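4-alpha-glucanotransferase (Aquifex aeolicus, PDB 1TZ7) is an amylomaltase (D-enzyme) of the 4-alpha-glucanotransferase family, an enzyme built round a core of eight parallel strands arranged as a beta/alpha barrel. Local coordinates at residues G40-E45 with K207-L212; T336-L341 with E367-P372; F413-E418 with L463-R468; Y170-E175 with D237-P242; E378-F381 with E385-H388. All coordinates share one frame; numbering follows the deposited sequence.

Contact 1: residues G40-E45 with K207-L212; sequences GDLGKE and KQWEKL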
# COMPACT_ATOMS: atom_id res chain seq x y z
N GLY A 40 -0.33 -15.09 -0.22
CA GLY A 40 -1.74 -14.74 -0.13
C GLY A 40 -2.26 -14.22 -1.46
O GLY A 40 -1.52 -13.61 -2.23
N ASP A 41 -3.55 -14.48 -1.74
CA ASP A 41 -4.15 -14.09 -3.02
C ASP A 41 -5.62 -13.63 -2.86
O ASP A 41 -6.14 -13.57 -1.75
CB ASP A 41 -4.04 -15.26 -4.03
CG ASP A 41 -4.69 -16.54 -3.53
OD1 ASP A 41 -5.82 -16.49 -3.03
OD2 ASP A 41 -4.13 -17.65 -3.62
N LEU A 42 -6.25 -13.31 -3.99
CA LEU A 42 -7.59 -12.71 -3.98
C LEU A 42 -8.68 -13.79 -4.04
O LEU A 42 -9.83 -13.50 -4.42
CB LEU A 42 -7.74 -11.75 -5.16
CG LEU A 42 -6.68 -10.65 -5.27
CD1 LEU A 42 -6.90 -9.80 -6.51
CD2 LEU A 42 -6.67 -9.78 -4.03
N GLY A 43 -8.33 -15.01 -3.66
CA GLY A 43 -9.25 -16.14 -3.75
C GLY A 43 -9.84 -16.52 -2.40
O GLY A 43 -10.06 -15.66 -1.54
N LYS A 44 -10.09 -17.81 -2.23
CA LYS A 44 -10.89 -18.34 -1.11
C LYS A 44 -10.55 -17.69 0.24
O LYS A 44 -11.45 -17.35 1.01
CB LYS A 44 -10.69 -19.86 -1.03
CG LYS A 44 -11.35 -20.52 0.17
CD LYS A 44 -11.44 -22.05 -0.04
CE LYS A 44 -11.11 -22.83 1.24
NZ LYS A 44 -12.33 -23.13 2.05
N GLU A 45 -9.27 -17.52 0.53
CA GLU A 45 -8.83 -17.08 1.86
C GLU A 45 -9.08 -15.59 2.08
O GLU A 45 -9.23 -15.15 3.21
CB GLU A 45 -7.34 -17.39 2.06
CG GLU A 45 -7.04 -18.87 2.20
CD GLU A 45 -7.87 -19.53 3.28
OE1 GLU A 45 -8.07 -18.90 4.34
OE2 GLU A 45 -8.31 -20.68 3.08
N LYS A 207 -10.38 -8.11 -12.34
CA LYS A 207 -11.66 -8.83 -12.27
C LYS A 207 -11.78 -9.60 -10.95
O LYS A 207 -12.86 -9.67 -10.37
CB LYS A 207 -11.81 -9.79 -13.46
CG LYS A 207 -12.87 -9.35 -14.49
CD LYS A 207 -12.59 -7.93 -15.03
CE LYS A 207 -13.86 -7.07 -15.05
NZ LYS A 207 -14.39 -6.90 -16.43
N GLN A 208 -10.67 -10.16 -10.48
CA GLN A 208 -10.66 -10.84 -9.19
C GLN A 208 -10.83 -9.84 -8.03
O GLN A 208 -11.50 -10.14 -7.04
CB GLN A 208 -9.37 -11.64 -9.02
CG GLN A 208 -9.35 -12.94 -9.84
CD GLN A 208 -8.21 -13.87 -9.45
OE1 GLN A 208 -7.44 -13.56 -8.55
NE2 GLN A 208 -8.12 -15.01 -10.13
N TRP A 209 -10.24 -8.66 -8.16
CA TRP A 209 -10.39 -7.64 -7.14
C TRP A 209 -11.81 -7.05 -7.14
O TRP A 209 -12.36 -6.75 -6.09
CB TRP A 209 -9.38 -6.52 -7.30
CG TRP A 209 -9.51 -5.52 -6.22
CD1 TRP A 209 -10.21 -4.35 -6.26
CD2 TRP A 209 -8.96 -5.61 -4.90
NE1 TRP A 209 -10.12 -3.70 -5.05
CE2 TRP A 209 -9.36 -4.46 -4.20
CE3 TRP A 209 -8.16 -6.56 -4.24
CZ2 TRP A 209 -8.98 -4.22 -2.88
CZ3 TRP A 209 -7.80 -6.32 -2.93
CH2 TRP A 209 -8.20 -5.16 -2.26
N GLU A 210 -12.38 -6.89 -8.33
CA GLU A 210 -13.74 -6.38 -8.47
C GLU A 210 -14.72 -7.30 -7.74
O GLU A 210 -15.62 -6.83 -7.04
CB GLU A 210 -14.12 -6.29 -9.95
CG GLU A 210 -15.55 -5.84 -10.22
CD GLU A 210 -15.87 -5.74 -11.70
OE1 GLU A 210 -15.96 -6.80 -12.37
OE2 GLU A 210 -16.02 -4.61 -12.21
N LYS A 211 -14.53 -8.61 -7.89
CA LYS A 211 -15.38 -9.60 -7.25
C LYS A 211 -15.21 -9.57 -5.73
O LYS A 211 -16.18 -9.66 -4.98
CB LYS A 211 -15.04 -11.01 -7.78
CG LYS A 211 -16.19 -12.00 -7.70
CD LYS A 211 -15.77 -13.39 -8.20
CE LYS A 211 -15.85 -13.49 -9.73
NZ LYS A 211 -14.54 -13.20 -10.38
N LEU A 212 -13.97 -9.44 -5.27
CA LEU A 212 -13.68 -9.41 -3.85
C LEU A 212 -14.23 -8.12 -3.22
O LEU A 212 -14.75 -8.13 -2.11
CB LEU A 212 -12.18 -9.51 -3.61
CG LEU A 212 -11.74 -9.57 -2.14
CD1 LEU A 212 -12.18 -10.87 -1.50
CD2 LEU A 212 -10.23 -9.41 -2.04
O HOH W 1 -11.79 -12.52 -6.01
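L42 drives its isobutyl branch against the side of helix 192-218, where W209, Q208 and L212 receive it. The tight spot is at L42 CD2, 3.6 Å from W209 CE3 and lying in the indole plane at the ring's edge, so the methyl abuts the six-membered ring instead of lying over a face. The same methyl reaches L212 CD2 at 4.1 Å, while L42 CD1 rests near the W209 backbone and Q208 CB. With CG of W209 anti to the backbone N (chi1 -177°), the benzo edge is swung to L42; its NE1 is held by L299 O. All four touching residues are buried, and L42 also packs on V30.

The polar side is looser. Q208 OE1 comes only to 3.9 Å from L42 CB, and the Q208 amide is engaged by D92 N and E95. Between the backbones a water donates to both L42 O, at 2.7 Å, and Q208 O, at 2.6 Å. Ahead of helix 44-56, D41 OD1 accepts from G43 N at 3.0 Å, an Asx turn that closes round L42 just before the helix and is consistent with its fixed position. The chemistry therefore implies an apolar plug into a neighbouring helix, with water bridging two backbone carbonyls, one of which, Q208 O, also takes its helix bond from L212 N.

Contact 2: residues T336-L341 with E367-P372; sequences TLFKKL and ETFKIP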
# COMPACT_ATOMS: atom_id res chain seq x y z
N THR A 336 -3.24 24.13 -3.17
CA THR A 336 -3.86 24.18 -4.49
C THR A 336 -4.27 22.79 -4.97
O THR A 336 -5.32 22.62 -5.57
CB THR A 336 -2.89 24.82 -5.53
OG1 THR A 336 -1.57 24.91 -4.99
CG2 THR A 336 -3.26 26.26 -5.79
N LEU A 337 -3.44 21.79 -4.68
CA LEU A 337 -3.70 20.42 -5.10
C LEU A 337 -4.96 19.87 -4.45
O LEU A 337 -5.80 19.27 -5.10
CB LEU A 337 -2.51 19.51 -4.77
CG LEU A 337 -2.79 18.00 -4.84
CD1 LEU A 337 -3.10 17.59 -6.26
CD2 LEU A 337 -1.61 17.21 -4.30
N PHE A 338 -5.07 20.06 -3.15
CA PHE A 338 -6.14 19.42 -2.41
C PHE A 338 -7.46 20.18 -2.55
O PHE A 338 -8.52 19.59 -2.44
CB PHE A 338 -5.75 19.24 -0.94
CG PHE A 338 -4.93 18.01 -0.69
CD1 PHE A 338 -3.57 18.10 -0.46
CD2 PHE A 338 -5.52 16.75 -0.70
CE1 PHE A 338 -2.82 16.96 -0.24
CE2 PHE A 338 -4.77 15.62 -0.48
CZ PHE A 338 -3.42 15.72 -0.25
N LYS A 339 -7.39 21.48 -2.83
CA LYS A 339 -8.59 22.26 -3.17
C LYS A 339 -9.25 21.67 -4.42
O LYS A 339 -10.47 21.53 -4.48
CB LYS A 339 -8.23 23.73 -3.41
CG LYS A 339 -9.47 24.63 -3.64
CD LYS A 339 -9.12 26.12 -3.51
CE LYS A 339 -10.38 26.99 -3.39
NZ LYS A 339 -11.60 26.31 -3.89
N LYS A 340 -8.43 21.33 -5.41
CA LYS A 340 -8.94 20.73 -6.64
C LYS A 340 -9.38 19.29 -6.42
O LYS A 340 -10.42 18.88 -6.92
CB LYS A 340 -7.88 20.79 -7.75
CG LYS A 340 -8.42 21.26 -9.08
CD LYS A 340 -7.95 20.39 -10.21
CE LYS A 340 -8.66 20.74 -11.51
NZ LYS A 340 -7.70 21.00 -12.61
N LEU A 341 -8.59 18.52 -5.66
CA LEU A 341 -8.92 17.11 -5.40
C LEU A 341 -10.24 16.97 -4.63
O LEU A 341 -11.03 16.08 -4.90
CB LEU A 341 -7.78 16.41 -4.63
CG LEU A 341 -6.53 16.03 -5.44
CD1 LEU A 341 -5.51 15.34 -4.54
CD2 LEU A 341 -6.87 15.14 -6.63
N GLU A 367 -5.69 19.71 8.32
CA GLU A 367 -6.93 20.07 9.01
C GLU A 367 -7.76 21.06 8.21
O GLU A 367 -8.97 21.14 8.38
CB GLU A 367 -6.61 20.65 10.39
CG GLU A 367 -6.08 19.61 11.38
CD GLU A 367 -6.07 20.11 12.82
OE1 GLU A 367 -6.20 21.34 13.04
OE2 GLU A 367 -5.94 19.28 13.74
N THR A 368 -7.11 21.81 7.32
CA THR A 368 -7.82 22.73 6.43
C THR A 368 -8.79 21.96 5.53
O THR A 368 -9.88 22.44 5.22
CB THR A 368 -6.81 23.53 5.56
OG1 THR A 368 -6.14 24.51 6.37
CG2 THR A 368 -7.53 24.36 4.50
N PHE A 369 -8.39 20.75 5.12
CA PHE A 369 -9.21 19.94 4.23
C PHE A 369 -9.87 18.77 4.96
O PHE A 369 -10.39 17.84 4.33
CB PHE A 369 -8.37 19.43 3.07
CG PHE A 369 -7.88 20.52 2.18
CD1 PHE A 369 -6.57 20.95 2.23
CD2 PHE A 369 -8.76 21.14 1.29
CE1 PHE A 369 -6.13 21.96 1.40
CE2 PHE A 369 -8.32 22.15 0.46
CZ PHE A 369 -7.01 22.57 0.51
N LYS A 370 -9.86 18.82 6.30
CA LYS A 370 -10.61 17.87 7.14
C LYS A 370 -10.17 16.43 6.88
O LYS A 370 -10.94 15.51 7.02
CB LYS A 370 -12.13 18.00 6.92
CG LYS A 370 -12.67 19.41 7.13
CD LYS A 370 -12.56 19.84 8.59
CE LYS A 370 -13.81 20.58 9.06
NZ LYS A 370 -13.76 20.91 10.52
N ILE A 371 -8.92 16.27 6.50
CA ILE A 371 -8.37 14.95 6.27
C ILE A 371 -7.94 14.34 7.61
O ILE A 371 -7.14 14.94 8.33
CB ILE A 371 -7.18 15.04 5.30
CG1 ILE A 371 -7.66 15.55 3.93
CG2 ILE A 371 -6.50 13.68 5.17
CD1 ILE A 371 -6.53 15.91 2.97
N PRO A 372 -8.47 13.15 7.95
CA PRO A 372 -8.07 12.47 9.18
C PRO A 372 -6.59 12.16 9.20
O PRO A 372 -6.04 11.73 8.18
CB PRO A 372 -8.89 11.17 9.15
CG PRO A 372 -9.33 11.01 7.73
CD PRO A 372 -9.47 12.38 7.19
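The F369 ring is sandwiched: F338 CB sits over the centre of one face, 3.7 Å from the centroid and 13° off the normal, and T368 CG2 lies toward the rim of the opposite face. On the F338 side the methylene makes a CH-pi contact, approaching F369 CE1 to 3.6 Å. The two phenyl rings lie obliquely, their planes at 39° and their centroids 6.0 Å apart. K339 N approaches F369 CE2 obliquely at 3.5 Å, so the ring spans the backbone of the helix from F338 to K339. The ring of F338 receives I371 CD1 off-centre, 4.3 Å from its centroid, a second CH-pi contact in which the two side chains run at about a right angle. F338 also meets F311 edge-to-face.

CG of F369 is anti to the carbonyl carbon (chi1 -66°), which turns the ring to helix 334-344. I371 follows the end of helix 360-368, where K370, with positive phi, is the C-prime residue of a Schellman motif that redirects the chain. K339 borders the ring with CB, while its amine leads away. The body of helix 334-344, which precedes strand 350-352, thus meets the C-terminal end of helix 360-368, which precedes strand 373-376. Helix 287-297 takes L337 on W289 and L341 on I290 and V293; I371 packs on F350 and A352, and a backbone hydrogen bond joins P372 and A352.

Contact 3: residues F413-E418 with L463-R468; sequences FENLGE and LGNEAR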
# COMPACT_ATOMS: atom_id res chain seq x y z
N PHE A 413 7.01 -4.34 22.94
CA PHE A 413 7.02 -4.35 24.39
C PHE A 413 8.22 -5.10 24.93
O PHE A 413 8.78 -4.73 25.95
CB PHE A 413 5.73 -4.97 24.94
CG PHE A 413 5.66 -4.97 26.44
CD1 PHE A 413 5.25 -3.83 27.12
CD2 PHE A 413 6.01 -6.09 27.17
CE1 PHE A 413 5.19 -3.82 28.50
CE2 PHE A 413 5.95 -6.09 28.56
CZ PHE A 413 5.54 -4.95 29.22
N GLU A 414 8.61 -6.16 24.22
CA GLU A 414 9.75 -6.98 24.65
C GLU A 414 11.01 -6.12 24.78
O GLU A 414 11.78 -6.29 25.72
CB GLU A 414 10.00 -8.12 23.65
CG GLU A 414 11.18 -9.02 24.01
CD GLU A 414 11.37 -10.16 23.04
OE1 GLU A 414 11.95 -11.20 23.44
OE2 GLU A 414 10.95 -10.03 21.87
N ASN A 415 11.19 -5.19 23.84
CA ASN A 415 12.41 -4.37 23.79
C ASN A 415 12.19 -2.96 24.34
O ASN A 415 13.05 -2.09 24.19
CB ASN A 415 12.91 -4.28 22.34
CG ASN A 415 13.32 -5.62 21.78
OD1 ASN A 415 14.00 -6.39 22.44
ND2 ASN A 415 12.91 -5.90 20.55
N LEU A 416 11.04 -2.73 24.96
CA LEU A 416 10.70 -1.40 25.47
C LEU A 416 11.52 -1.08 26.72
O LEU A 416 11.63 -1.90 27.64
CB LEU A 416 9.21 -1.33 25.78
CG LEU A 416 8.64 0.07 26.07
CD1 LEU A 416 8.81 0.99 24.86
CD2 LEU A 416 7.17 -0.03 26.47
N GLY A 417 12.10 0.12 26.75
CA GLY A 417 12.95 0.54 27.87
C GLY A 417 12.16 0.71 29.16
O GLY A 417 10.95 0.89 29.13
N GLU A 418 12.86 0.65 30.29
CA GLU A 418 12.21 0.64 31.61
C GLU A 418 11.34 1.89 31.83
O GLU A 418 10.29 1.81 32.47
CB GLU A 418 13.26 0.53 32.73
CG GLU A 418 13.62 -0.90 33.12
CD GLU A 418 12.42 -1.84 33.15
OE1 GLU A 418 11.51 -1.61 33.97
OE2 GLU A 418 12.39 -2.79 32.35
N LEU A 463 1.49 -11.72 18.30
CA LEU A 463 2.77 -12.18 17.75
C LEU A 463 3.87 -11.16 18.03
O LEU A 463 3.59 -9.97 18.22
CB LEU A 463 2.65 -12.41 16.24
CG LEU A 463 1.64 -13.48 15.81
CD1 LEU A 463 1.52 -13.50 14.29
CD2 LEU A 463 2.04 -14.86 16.35
N GLY A 464 5.11 -11.63 18.04
CA GLY A 464 6.25 -10.80 18.44
C GLY A 464 7.02 -10.24 17.25
O GLY A 464 6.48 -10.07 16.16
N ASN A 465 8.30 -9.96 17.48
CA ASN A 465 9.16 -9.32 16.48
C ASN A 465 9.35 -10.17 15.22
O ASN A 465 9.65 -9.64 14.15
CB ASN A 465 10.54 -9.01 17.08
CG ASN A 465 10.48 -7.90 18.12
OD1 ASN A 465 10.86 -8.09 19.27
ND2 ASN A 465 10.01 -6.73 17.70
N GLU A 466 9.19 -11.48 15.36
CA GLU A 466 9.34 -12.40 14.23
C GLU A 466 8.28 -12.16 13.14
O GLU A 466 8.48 -12.51 11.98
CB GLU A 466 9.29 -13.87 14.72
CG GLU A 466 7.87 -14.45 14.88
CD GLU A 466 7.20 -14.05 16.20
OE1 GLU A 466 6.08 -14.54 16.47
OE2 GLU A 466 7.79 -13.25 16.95
N ALA A 467 7.15 -11.56 13.52
CA ALA A 467 6.03 -11.33 12.59
C ALA A 467 6.01 -9.89 12.06
O ALA A 467 5.02 -9.45 11.47
CB ALA A 467 4.71 -11.65 13.27
N ARG A 468 7.10 -9.16 12.26
CA ARG A 468 7.22 -7.80 11.74
C ARG A 468 7.18 -7.81 10.20
O ARG A 468 7.92 -8.55 9.56
CB ARG A 468 8.51 -7.16 12.22
CG ARG A 468 8.63 -5.69 11.88
CD ARG A 468 9.82 -4.99 12.55
NE ARG A 468 9.90 -3.58 12.17
CZ ARG A 468 10.68 -2.69 12.75
NH1 ARG A 468 11.47 -3.04 13.75
NH2 ARG A 468 10.68 -1.43 12.32
O HOH W 2 9.32 -10.89 20.10
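E414 and N415 both meet N465, brought there by unlike torsions: E414 is fully stretched, CG anti to the backbone N (chi1 180°), whereas N415 has CG anti to its carbonyl carbon (chi1 -63°). The extended glutamate carries its carboxylate out to the 3-10 turn at 465-466, and the shorter asparagine brings its amide to the same group. The oxygen and nitrogen of the N465 amide may be interchanged; E414 OE2 lies 3.2 Å from the atom modelled as N465 OD1, and N415 ND2 lies 3.3 Å from that atom. The flat groups lie nearly parallel, carboxylate and N465 amide planes differing by 6° and the two amides by little more.

A firmer link is made by water, which donates to E414 OE2 at 2.6 Å and accepts from N465 N at 3.0 Å, tying the carboxylate to the turn's backbone. That turn is held by A467 N to G464 O, 3.1 Å, and by a weak bond from G464 N to E466 OE1. N465 also rests on P407, while E414 and N415 are exposed on the surface. The arrangement is that of a small, partly hydrated polar contact in a beta/alpha barrel, between the end of helix 409-414, after strand 397-400, and the loop after helix 457-460, which follows strand 452-456.

Contact 4: residues Y170-E175 with D237-P242; sequences YEWDEE and DVWTNP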
# COMPACT_ATOMS: atom_id res chain seq x y z
N TYR A 170 14.97 3.73 -19.43
CA TYR A 170 15.99 4.77 -19.63
C TYR A 170 17.24 4.22 -20.32
O TYR A 170 18.16 4.97 -20.62
CB TYR A 170 16.36 5.44 -18.29
CG TYR A 170 16.74 4.47 -17.19
CD1 TYR A 170 15.79 3.97 -16.31
CD2 TYR A 170 18.06 4.05 -17.03
CE1 TYR A 170 16.13 3.09 -15.30
CE2 TYR A 170 18.42 3.16 -16.02
CZ TYR A 170 17.44 2.69 -15.16
OH TYR A 170 17.78 1.81 -14.17
N GLU A 171 17.27 2.91 -20.56
CA GLU A 171 18.37 2.27 -21.28
C GLU A 171 17.97 1.89 -22.72
O GLU A 171 18.81 1.46 -23.51
CB GLU A 171 18.85 1.02 -20.52
CG GLU A 171 19.08 1.25 -19.03
CD GLU A 171 19.82 0.09 -18.37
OE1 GLU A 171 19.22 -0.99 -18.20
OE2 GLU A 171 21.01 0.27 -18.02
N TRP A 172 16.68 2.05 -23.05
CA TRP A 172 16.18 1.71 -24.39
C TRP A 172 16.73 2.65 -25.44
O TRP A 172 17.24 3.72 -25.11
CB TRP A 172 14.65 1.77 -24.43
CG TRP A 172 13.97 0.73 -23.62
CD1 TRP A 172 14.50 -0.45 -23.18
CD2 TRP A 172 12.62 0.76 -23.15
NE1 TRP A 172 13.56 -1.16 -22.46
CE2 TRP A 172 12.39 -0.44 -22.43
CE3 TRP A 172 11.56 1.67 -23.27
CZ2 TRP A 172 11.17 -0.73 -21.83
CZ3 TRP A 172 10.35 1.38 -22.67
CH2 TRP A 172 10.16 0.19 -21.96
N ASP A 173 16.62 2.25 -26.70
CA ASP A 173 16.92 3.15 -27.82
C ASP A 173 16.24 4.49 -27.61
O ASP A 173 15.13 4.56 -27.06
CB ASP A 173 16.47 2.52 -29.15
CG ASP A 173 17.50 1.56 -29.73
OD1 ASP A 173 18.47 1.22 -29.01
OD2 ASP A 173 17.42 1.09 -30.88
N GLU A 174 16.89 5.56 -28.06
CA GLU A 174 16.49 6.92 -27.71
C GLU A 174 15.06 7.23 -28.17
O GLU A 174 14.37 8.03 -27.55
CB GLU A 174 17.47 7.93 -28.33
CG GLU A 174 17.44 9.30 -27.67
CD GLU A 174 18.57 9.50 -26.68
OE1 GLU A 174 19.73 9.68 -27.13
OE2 GLU A 174 18.31 9.47 -25.46
N GLU A 175 14.63 6.59 -29.25
CA GLU A 175 13.33 6.87 -29.84
C GLU A 175 12.19 6.28 -29.00
O GLU A 175 11.15 6.92 -28.83
CB GLU A 175 13.26 6.34 -31.27
CG GLU A 175 12.52 7.26 -32.22
CD GLU A 175 12.97 7.10 -33.65
OE1 GLU A 175 12.52 6.14 -34.31
OE2 GLU A 175 13.78 7.93 -34.12
N ASP A 237 5.39 4.97 -15.17
CA ASP A 237 4.84 6.29 -14.83
C ASP A 237 5.82 7.41 -15.15
O ASP A 237 5.44 8.43 -15.71
CB ASP A 237 4.48 6.34 -13.35
CG ASP A 237 3.55 5.22 -12.95
OD1 ASP A 237 3.94 4.39 -12.11
OD2 ASP A 237 2.40 5.10 -13.42
N VAL A 238 7.09 7.22 -14.80
CA VAL A 238 8.13 8.21 -15.13
C VAL A 238 8.38 8.21 -16.63
O VAL A 238 8.53 9.26 -17.24
CB VAL A 238 9.46 7.91 -14.37
CG1 VAL A 238 10.50 8.95 -14.71
CG2 VAL A 238 9.21 7.88 -12.86
N TRP A 239 8.42 7.02 -17.22
CA TRP A 239 8.56 6.86 -18.66
C TRP A 239 7.49 7.67 -19.43
O TRP A 239 7.81 8.35 -20.40
CB TRP A 239 8.46 5.38 -19.04
CG TRP A 239 8.60 5.10 -20.50
CD1 TRP A 239 9.59 5.54 -21.32
CD2 TRP A 239 7.72 4.33 -21.31
NE1 TRP A 239 9.38 5.09 -22.60
CE2 TRP A 239 8.24 4.34 -22.62
CE3 TRP A 239 6.53 3.62 -21.07
CZ2 TRP A 239 7.62 3.67 -23.68
CZ3 TRP A 239 5.92 2.95 -22.12
CH2 TRP A 239 6.47 2.99 -23.41
N THR A 240 6.23 7.58 -18.98
CA THR A 240 5.11 8.21 -19.72
C THR A 240 5.01 9.70 -19.44
O THR A 240 4.54 10.46 -20.28
CB THR A 240 3.76 7.53 -19.38
OG1 THR A 240 3.74 7.07 -18.03
CG2 THR A 240 3.57 6.28 -20.19
N ASN A 241 5.43 10.12 -18.25
CA ASN A 241 5.29 11.52 -17.84
C ASN A 241 6.60 12.10 -17.27
O ASN A 241 6.64 12.53 -16.13
CB ASN A 241 4.18 11.65 -16.81
CG ASN A 241 2.89 11.00 -17.25
OD1 ASN A 241 2.54 9.91 -16.79
ND2 ASN A 241 2.18 11.65 -18.15
N PRO A 242 7.65 12.12 -18.08
CA PRO A 242 8.97 12.59 -17.62
C PRO A 242 8.94 14.05 -17.14
O PRO A 242 9.60 14.38 -16.16
CB PRO A 242 9.86 12.43 -18.86
CG PRO A 242 8.92 12.36 -20.01
CD PRO A 242 7.68 11.72 -19.50
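W239 NE1 is hydrogen-bonded to L176 O, a carbonyl just beyond segment 170-175, and the same nitrogen lies 3.8 Å from W172 CZ3. This anchors a T-shaped (edge-to-face) tryptophan pair in which W172 offers its edge and W239 its face. The contact belongs to the helical part of the protein, joining the turn ahead of helix 174-177 to helix 236-240, which follows barrel strand 222-227.

The benzo corner of W172 does the touching. The two indole planes stand at 88°, and the centroids of the W172 six-membered ring and the W239 five-membered ring are 5.2 Å apart. CG of W239 is anti to the backbone N (chi1 -180°), carrying the indole away from its helix toward the turn. Both tryptophans are buried. W239 also meets the ring of W169, which extends the aromatic pair, and makes a cation-pi contact with R179, while W172 packs on I161, K162 and E165 of helix 149-165 and makes a weak hydrogen bond from NE1 to K167 O. The closest approach is W172 CZ3 to W239 CE2, at 3.6 Å, with the CZ3 atom above the ring and displaced toward its rim.

Contact 5: residues E378-F381 with E385-H388; sequences EFAF and ESEH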
# COMPACT_ATOMS: atom_id res chain seq x y z
N GLU A 378 1.56 2.61 19.87
CA GLU A 378 2.95 2.19 20.11
C GLU A 378 3.89 3.40 20.34
O GLU A 378 4.94 3.27 20.98
CB GLU A 378 3.47 1.36 18.94
CG GLU A 378 4.71 0.56 19.25
CD GLU A 378 5.07 -0.41 18.15
OE1 GLU A 378 6.14 -0.23 17.53
OE2 GLU A 378 4.29 -1.35 17.91
N PHE A 379 3.51 4.57 19.82
CA PHE A 379 4.30 5.80 19.98
C PHE A 379 3.88 6.61 21.23
O PHE A 379 4.36 7.72 21.44
CB PHE A 379 4.13 6.71 18.74
CG PHE A 379 4.73 6.14 17.47
CD1 PHE A 379 4.32 6.62 16.23
CD2 PHE A 379 5.70 5.13 17.51
CE1 PHE A 379 4.86 6.11 15.05
CE2 PHE A 379 6.24 4.62 16.33
CZ PHE A 379 5.82 5.12 15.10
N ALA A 380 2.99 6.06 22.05
CA ALA A 380 2.26 6.86 23.05
C ALA A 380 3.01 7.02 24.37
O ALA A 380 2.68 7.89 25.18
CB ALA A 380 0.88 6.27 23.30
N PHE A 381 4.03 6.19 24.60
CA PHE A 381 4.60 6.04 25.94
C PHE A 381 6.09 6.41 26.01
O PHE A 381 6.80 6.01 26.94
CB PHE A 381 4.37 4.62 26.44
CG PHE A 381 2.94 4.20 26.38
CD1 PHE A 381 2.47 3.39 25.36
CD2 PHE A 381 2.04 4.65 27.34
CE1 PHE A 381 1.14 3.02 25.30
CE2 PHE A 381 0.71 4.28 27.28
CZ PHE A 381 0.26 3.47 26.26
N GLU A 385 2.86 13.46 27.51
CA GLU A 385 1.78 14.20 26.84
C GLU A 385 1.73 13.90 25.34
O GLU A 385 1.30 14.73 24.54
CB GLU A 385 1.95 15.70 27.08
CG GLU A 385 1.42 16.17 28.44
CD GLU A 385 2.06 17.46 28.92
OE1 GLU A 385 2.90 17.40 29.84
OE2 GLU A 385 1.72 18.53 28.38
N SER A 386 2.18 12.70 24.96
CA SER A 386 2.17 12.29 23.56
C SER A 386 0.79 12.43 22.94
O SER A 386 -0.23 12.12 23.57
CB SER A 386 2.64 10.83 23.43
OG SER A 386 2.41 10.33 22.12
N GLU A 387 0.74 12.91 21.70
CA GLU A 387 -0.51 13.06 20.98
C GLU A 387 -1.09 11.69 20.57
O GLU A 387 -2.21 11.61 20.07
CB GLU A 387 -0.32 13.96 19.74
CG GLU A 387 0.48 13.32 18.61
CD GLU A 387 0.89 14.33 17.54
OE1 GLU A 387 1.79 15.16 17.80
OE2 GLU A 387 0.32 14.29 16.43
N HIS A 388 -0.32 10.62 20.79
CA HIS A 388 -0.76 9.28 20.45
C HIS A 388 -1.37 8.55 21.66
O HIS A 388 -1.82 7.41 21.55
CB HIS A 388 0.40 8.46 19.90
CG HIS A 388 1.02 9.05 18.67
ND1 HIS A 388 0.93 8.45 17.43
CD2 HIS A 388 1.74 10.18 18.49
CE1 HIS A 388 1.57 9.19 16.54
NE2 HIS A 388 2.07 10.24 17.16
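The chain doubles back between A380 and H388, whose CA atoms come within 4.7 Å in the loop between strands 373-376 and 397-400. After the reversal, S386 starts an ST turn: its OG accepts from H388 N at 3.1 Å, with an N-H...O angle of 161°. OG is anti to the backbone N (chi1 169°), and the same oxygen stands 3.3 Å from F379 O, a weak and unsettled bond. F379 and H388 run side by side, pointing the same way. The F379 edge turns to the H388 face in an offset edge-to-face pair, planes at 75°, with F379 CD1 3.8 Å from H388 CE1. F379 CB lies over the imidazole face, 4.0 Å from its centroid. The imidazole is also held by a hydrogen bond between its ND1 and V376 N. A380 CB lies 3.4 Å from H388 O, which is itself hydrogen-bonded to Y399 OH.

How the contacts relate
The five contacts are spread round one beta/alpha barrel and none touches another. Contact 1 joins the start of helix 44-56 to helix 192-218; contact 4 interleaves with it along the chain, about 33 Å away between centres. Contacts 2, 5 and 3 then follow in series. Contact 2 lies beside strands 350-352 and 373-376, and contact 5 in the loop that leaves the latter, their nearest atoms about 8 Å apart. Contacts 3 and 5 are the closest pair, centres about 17 Å and nearest atoms about 5 Å apart, and both adjoin helix 409-414. Contact 4 lies across the chain's centre from both, so the set spans opposite flanks of the enzyme.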